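Long-range contact in PHOX (Pseudomonas fluorescens, PDB 4A9V), which hydrolyses phosphate monoesters as an alkaline phosphatase of the PhoX family, using a complex iron-calcium cofactor: residues F329-G343 with H439-V451. Numbering follows the deposited sequence. Where two conformers were deposited one is given.
Sequences FDAGDGNPDHPKGQG and HASKTFAWDLFVV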
loop_
_atom_site.group_PDB
_atom_site.type_symbol
_atom_site.label_atom_id
_atom_site.label_comp_id
_atom_site.label_asym_id
_atom_site.label_seq_id
_atom_site.Cartn_x
_atom_site.Cartn_y
_atom_site.Cartn_z
ATOM N N PHE A 329 15.696 10.109 12.068
ATOM C CA PHE A 329 16.854 9.243 11.874
ATOM C C PHE A 329 18.098 10.108 11.928
ATOM O O PHE A 329 18.137 11.167 11.287
ATOM C CB PHE A 329 16.798 8.573 10.500
ATOM C CG PHE A 329 15.606 7.676 10.302
ATOM C CD1 PHE A 329 14.408 8.196 9.837
ATOM C CD2 PHE A 329 15.674 6.317 10.568
ATOM C CE1 PHE A 329 13.289 7.398 9.690
ATOM C CE2 PHE A 329 14.553 5.515 10.415
ATOM C CZ PHE A 329 13.347 6.066 10.025
ATOM N N ASP A 330 19.124 9.652 12.640
ATOM C CA ASP A 330 20.386 10.371 12.665
ATOM C C ASP A 330 21.191 10.156 11.389
ATOM O O ASP A 330 20.721 9.543 10.434
ATOM C CB ASP A 330 21.188 10.044 13.938
ATOM C CG ASP A 330 21.871 8.674 13.911
ATOM O OD1 ASP A 330 21.947 8.010 12.855
ATOM O OD2 ASP A 330 22.407 8.300 14.975
ATOM N N ALA A 331 22.336 10.818 11.316
ATOM C CA ALA A 331 23.141 10.846 10.100
ATOM C C ALA A 331 23.810 9.509 9.812
ATOM O O ALA A 331 24.364 9.315 8.735
ATOM C CB ALA A 331 24.188 11.944 10.197
ATOM N N GLY A 332 23.868 8.641 10.816
ATOM C CA GLY A 332 24.538 7.364 10.679
ATOM C C GLY A 332 26.044 7.481 10.576
ATOM O O GLY A 332 26.621 8.554 10.762
ATOM N N ASP A 333 26.684 6.379 10.220
ATOM C CA ASP A 333 28.129 6.302 10.232
ATOM C C ASP A 333 28.754 6.626 8.881
ATOM O O ASP A 333 29.976 6.694 8.767
ATOM C CB ASP A 333 28.595 4.928 10.724
ATOM C CG ASP A 333 28.211 3.778 9.794
ATOM O OD1 ASP A 333 27.547 3.986 8.759
ATOM O OD2 ASP A 333 28.555 2.633 10.153
ATOM N N GLY A 334 27.926 6.886 7.876
ATOM C CA GLY A 334 28.427 7.276 6.567
ATOM C C GLY A 334 29.045 6.165 5.737
ATOM O O GLY A 334 29.620 6.434 4.689
ATOM N N ASN A 335 28.924 4.913 6.163
ATOM C CA ASN A 335 29.475 3.830 5.364
ATOM C C ASN A 335 28.779 3.781 4.006
ATOM O O ASN A 335 27.556 3.811 3.945
ATOM C CB ASN A 335 29.313 2.490 6.074
ATOM C CG ASN A 335 30.090 1.389 5.393
ATOM O OD1 ASN A 335 29.650 0.862 4.376
ATOM N ND2 ASN A 335 31.354 1.232 5.790
ATOM N N PRO A 336 29.552 3.760 2.909
ATOM C CA PRO A 336 28.895 3.858 1.605
ATOM C C PRO A 336 28.128 2.599 1.210
ATOM O O PRO A 336 27.138 2.687 0.480
ATOM C CB PRO A 336 30.051 4.130 0.637
ATOM C CG PRO A 336 31.276 3.687 1.358
ATOM C CD PRO A 336 31.011 3.930 2.813
ATOM N N ASP A 337 28.585 1.438 1.669
ATOM C CA ASP A 337 27.934 0.191 1.289
ATOM C C ASP A 337 26.806 -0.190 2.229
ATOM O O ASP A 337 25.843 -0.824 1.807
ATOM C CB ASP A 337 28.925 -0.964 1.218
ATOM C CG ASP A 337 28.347 -2.162 0.484
ATOM O OD1 ASP A 337 28.017 -2.009 -0.711
ATOM O OD2 ASP A 337 28.152 -3.233 1.103
ATOM N N HIS A 338 26.972 0.124 3.508
ATOM C CA HIS A 338 26.070 -0.353 4.544
ATOM C C HIS A 338 25.961 0.631 5.686
ATOM O O HIS A 338 26.480 0.398 6.775
ATOM C CB HIS A 338 26.507 -1.712 5.057
ATOM C CG HIS A 338 25.476 -2.366 5.916
ATOM N ND1 HIS A 338 25.785 -3.047 7.033
ATOM C CD2 HIS A 338 24.088 -2.353 5.829
ATOM C CE1 HIS A 338 24.651 -3.454 7.629
ATOM N NE2 HIS A 338 23.613 -3.038 6.886
ATOM N N PRO A 339 25.341 1.786 5.430
ATOM C CA PRO A 339 25.228 2.774 6.489
ATOM C C PRO A 339 24.317 2.301 7.615
ATOM O O PRO A 339 23.300 1.629 7.378
ATOM C CB PRO A 339 24.639 3.989 5.774
ATOM C CG PRO A 339 23.880 3.413 4.629
ATOM C CD PRO A 339 24.689 2.229 4.188
ATOM N N LYS A 340 24.759 2.590 8.846
ATOM C CA LYS A 340 24.087 2.215 10.108
ATOM C C LYS A 340 23.953 3.476 11.003
ATOM O O LYS A 340 24.921 4.232 11.125
ATOM C CB LYS A 340 24.929 1.161 10.869
ATOM C CG LYS A 340 25.172 -0.168 10.151
ATOM C CD LYS A 340 26.197 -1.041 10.883
ATOM C CE LYS A 340 26.475 -2.362 10.166
ATOM N NZ LYS A 340 27.548 -2.272 9.131
ATOM N N GLY A 341 22.874 3.584 11.786
ATOM C CA GLY A 341 22.771 4.634 12.789
ATOM C C GLY A 341 21.693 4.358 13.816
ATOM O O GLY A 341 21.305 3.209 14.038
ATOM N N GLN A 342 21.273 5.431 14.483
ATOM C CA GLN A 342 20.206 5.393 15.480
ATOM C C GLN A 342 19.084 6.326 15.049
ATOM O O GLN A 342 19.293 7.263 14.275
ATOM C CB GLN A 342 20.725 5.849 16.849
ATOM C CG GLN A 342 21.709 4.885 17.490
ATOM C CD GLN A 342 21.030 3.732 18.213
ATOM O OE1 GLN A 342 21.420 2.570 18.059
ATOM N NE2 GLN A 342 20.106 4.059 19.102
ATOM N N GLY A 343 17.892 6.085 15.584
ATOM C CA GLY A 343 16.771 6.981 15.382
ATOM C C GLY A 343 15.831 6.948 16.565
ATOM O O GLY A 343 16.085 6.269 17.567
ATOM N N HIS A 439 8.737 -3.330 20.841
ATOM C CA HIS A 439 8.132 -2.330 19.970
ATOM C C HIS A 439 7.544 -1.156 20.709
ATOM O O HIS A 439 7.218 -0.140 20.090
ATOM C CB HIS A 439 7.090 -2.963 19.055
ATOM C CG HIS A 439 7.685 -3.858 18.005
ATOM N ND1 HIS A 439 8.286 -3.376 16.889
ATOM C CD2 HIS A 439 7.813 -5.237 17.962
ATOM C CE1 HIS A 439 8.776 -4.406 16.177
ATOM N NE2 HIS A 439 8.479 -5.543 16.830
ATOM N N ALA A 440 7.513 -1.211 22.039
ATOM C CA ALA A 440 7.174 -0.028 22.827
ATOM C C ALA A 440 8.288 1.020 22.852
ATOM O O ALA A 440 8.051 2.147 23.276
ATOM C CB ALA A 440 6.797 -0.416 24.250
ATOM N N SER A 441 9.521 0.619 22.562
ATOM C CA SER A 441 10.651 1.528 22.711
ATOM C C SER A 441 10.530 2.742 21.800
ATOM O O SER A 441 10.003 2.662 20.688
ATOM C CB SER A 441 11.961 0.802 22.427
ATOM O OG SER A 441 12.160 -0.205 23.393
ATOM N N LYS A 442 11.166 3.826 22.222
ATOM C CA LYS A 442 11.123 5.073 21.497
ATOM C C LYS A 442 12.421 5.365 20.755
ATOM O O LYS A 442 12.522 6.383 20.086
ATOM C CB LYS A 442 10.747 6.206 22.448
ATOM C CG LYS A 442 9.283 6.098 22.877
ATOM C CD LYS A 442 8.863 7.095 23.940
ATOM C CE LYS A 442 7.588 6.621 24.628
ATOM N NZ LYS A 442 6.968 7.667 25.485
ATOM N N THR A 443 13.367 4.430 20.795
ATOM C CA THR A 443 14.564 4.516 19.963
ATOM C C THR A 443 14.845 3.186 19.282
ATOM O O THR A 443 14.311 2.142 19.675
ATOM C CB THR A 443 15.814 4.945 20.767
ATOM O OG1 THR A 443 16.188 3.903 21.670
ATOM C CG2 THR A 443 15.542 6.220 21.559
ATOM N N PHE A 444 15.661 3.251 18.233
ATOM C CA PHE A 444 15.993 2.089 17.440
ATOM C C PHE A 444 17.347 2.282 16.763
ATOM O O PHE A 444 17.837 3.411 16.630
ATOM C CB PHE A 444 14.898 1.816 16.398
ATOM C CG PHE A 444 14.557 3.003 15.539
ATOM C CD1 PHE A 444 15.351 3.339 14.452
ATOM C CD2 PHE A 444 13.465 3.802 15.825
ATOM C CE1 PHE A 444 15.063 4.446 13.674
ATOM C CE2 PHE A 444 13.168 4.903 15.045
ATOM C CZ PHE A 444 13.934 5.190 13.937
ATOM N N ALA A 445 17.937 1.162 16.355
ATOM C CA ALA A 445 19.077 1.153 15.455
ATOM C C ALA A 445 18.572 0.925 14.033
ATOM O O ALA A 445 17.715 0.082 13.818
ATOM C CB ALA A 445 20.026 0.038 15.861
ATOM N N TRP A 446 19.125 1.640 13.062
ATOM C CA TRP A 446 18.733 1.458 11.667
ATOM C C TRP A 446 19.918 1.133 10.792
ATOM O O TRP A 446 21.068 1.461 11.115
ATOM C CB TRP A 446 17.970 2.682 11.144
ATOM C CG TRP A 446 18.797 3.939 11.046
ATOM C CD1 TRP A 446 18.898 4.952 11.982
ATOM C CD2 TRP A 446 19.666 4.344 9.945
ATOM N NE1 TRP A 446 19.756 5.933 11.547
ATOM C CE2 TRP A 446 20.260 5.615 10.338
ATOM C CE3 TRP A 446 20.033 3.774 8.742
ATOM C CZ2 TRP A 446 21.229 6.240 9.567
ATOM C CZ3 TRP A 446 20.984 4.425 7.961
ATOM C CH2 TRP A 446 21.588 5.614 8.379
ATOM N N ASP A 447 19.645 0.479 9.667
ATOM C CA ASP A 447 20.652 0.261 8.626
ATOM C C ASP A 447 19.956 0.195 7.274
ATOM O O ASP A 447 18.760 -0.065 7.197
ATOM C CB ASP A 447 21.478 -1.020 8.889
ATOM C CG ASP A 447 20.689 -2.309 8.660
ATOM O OD1 ASP A 447 19.753 -2.587 9.444
ATOM O OD2 ASP A 447 21.027 -3.063 7.718
ATOM N N LEU A 448 20.699 0.458 6.205
ATOM C CA LEU A 448 20.152 0.226 4.864
ATOM C C LEU A 448 20.436 -1.210 4.431
ATOM O O LEU A 448 21.559 -1.578 4.078
ATOM C CB LEU A 448 20.673 1.221 3.841
ATOM C CG LEU A 448 20.165 2.660 4.016
ATOM C CD1 LEU A 448 20.622 3.538 2.858
ATOM C CD2 LEU A 448 18.652 2.738 4.173
ATOM N N PHE A 449 19.386 -2.022 4.462
ATOM C CA PHE A 449 19.463 -3.427 4.081
ATOM C C PHE A 449 19.896 -3.603 2.624
ATOM O O PHE A 449 20.651 -4.516 2.311
ATOM C CB PHE A 449 18.099 -4.093 4.319
ATOM C CG PHE A 449 18.045 -5.526 3.891
ATOM C CD1 PHE A 449 18.761 -6.491 4.575
ATOM C CD2 PHE A 449 17.356 -5.902 2.753
ATOM C CE1 PHE A 449 18.804 -7.797 4.129
ATOM C CE2 PHE A 449 17.344 -7.220 2.338
ATOM C CZ PHE A 449 18.098 -8.165 3.009
ATOM N N VAL A 450 19.426 -2.733 1.736
ATOM C CA VAL A 450 19.932 -2.708 0.370
ATOM C C VAL A 450 19.795 -1.295 -0.170
ATOM O O VAL A 450 18.886 -0.561 0.214
ATOM C CB VAL A 450 19.206 -3.737 -0.533
ATOM C CG1 VAL A 450 17.760 -3.354 -0.760
ATOM C CG2 VAL A 450 19.940 -3.894 -1.862
ATOM N N VAL A 451 20.736 -0.900 -1.018
ATOM C CA VAL A 451 20.626 0.314 -1.807
ATOM C C VAL A 451 20.551 -0.097 -3.272
ATOM O O VAL A 451 21.500 -0.676 -3.800
ATOM C CB VAL A 451 21.823 1.256 -1.576
ATOM C CG1 VAL A 451 21.615 2.550 -2.346
ATOM C CG2 VAL A 451 22.010 1.533 -0.089
HETATM O O HOH W 1 18.057 2.502 20.262
#
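Trp446 lies flat across Gly341, whose CA sits 3.8 Å from the centroid of the indole five-membered ring in a CH-pi contact, while the edge of Phe329 points at the opposite face in a T-shaped pair with planes 83° apart. With chi1 at 67°, CG of Trp446 stands between the backbone N and the carbonyl carbon of that residue, folding the indole over the neighbouring strand. The indole and Asp330 OD1 press so close to Gly341 that there is no space for a CB. The indole NE1 reaches Asp330 OD1 at 3.3 Å and makes a weak bond to Gln342 O. Gly332 N meets the same OD1 from the other face of the carboxylate, forming an Asx turn, so this oxygen ties the loop and the indole together. Were Trp446 replaced by an alanine, Asp330 OD1 would probably lose the indole N-H and a gap would open between Gly341 and Phe329. Phe444 repeats the glycine packing, the centroid of its ring 3.9 Å from Gly343 CA, and with Phe329 completes an aromatic cluster.

Asp447 and Lys340 occupy the other face of the sheet. His338 NE2 donates at 2.7 Å to Asp447 OD2, which lies close to the imidazole plane; the N-H arrives on the anti side of the carboxylate, somewhat out of its plane, the ring and carboxylate planes 83° apart. Asp447 OD1 forms a salt bridge with Arg431. Next to the indole, Pro339 CG rests 3.7 Å from Leu448 CD1, and Leu448 N donates to Pro339 O.

Paired backbone hydrogen bonds at Gly341-Trp446 and Gly343-Phe444 make strands 340-347 and 443-451 antiparallel neighbours in a sheet of this beta-propeller, away from the metal cofactor. The chemistry is thus two-sided: aromatic rings pack on glycine backbone on one face, while on the other Asp447, held between His338 and Arg431, probably remains ionised.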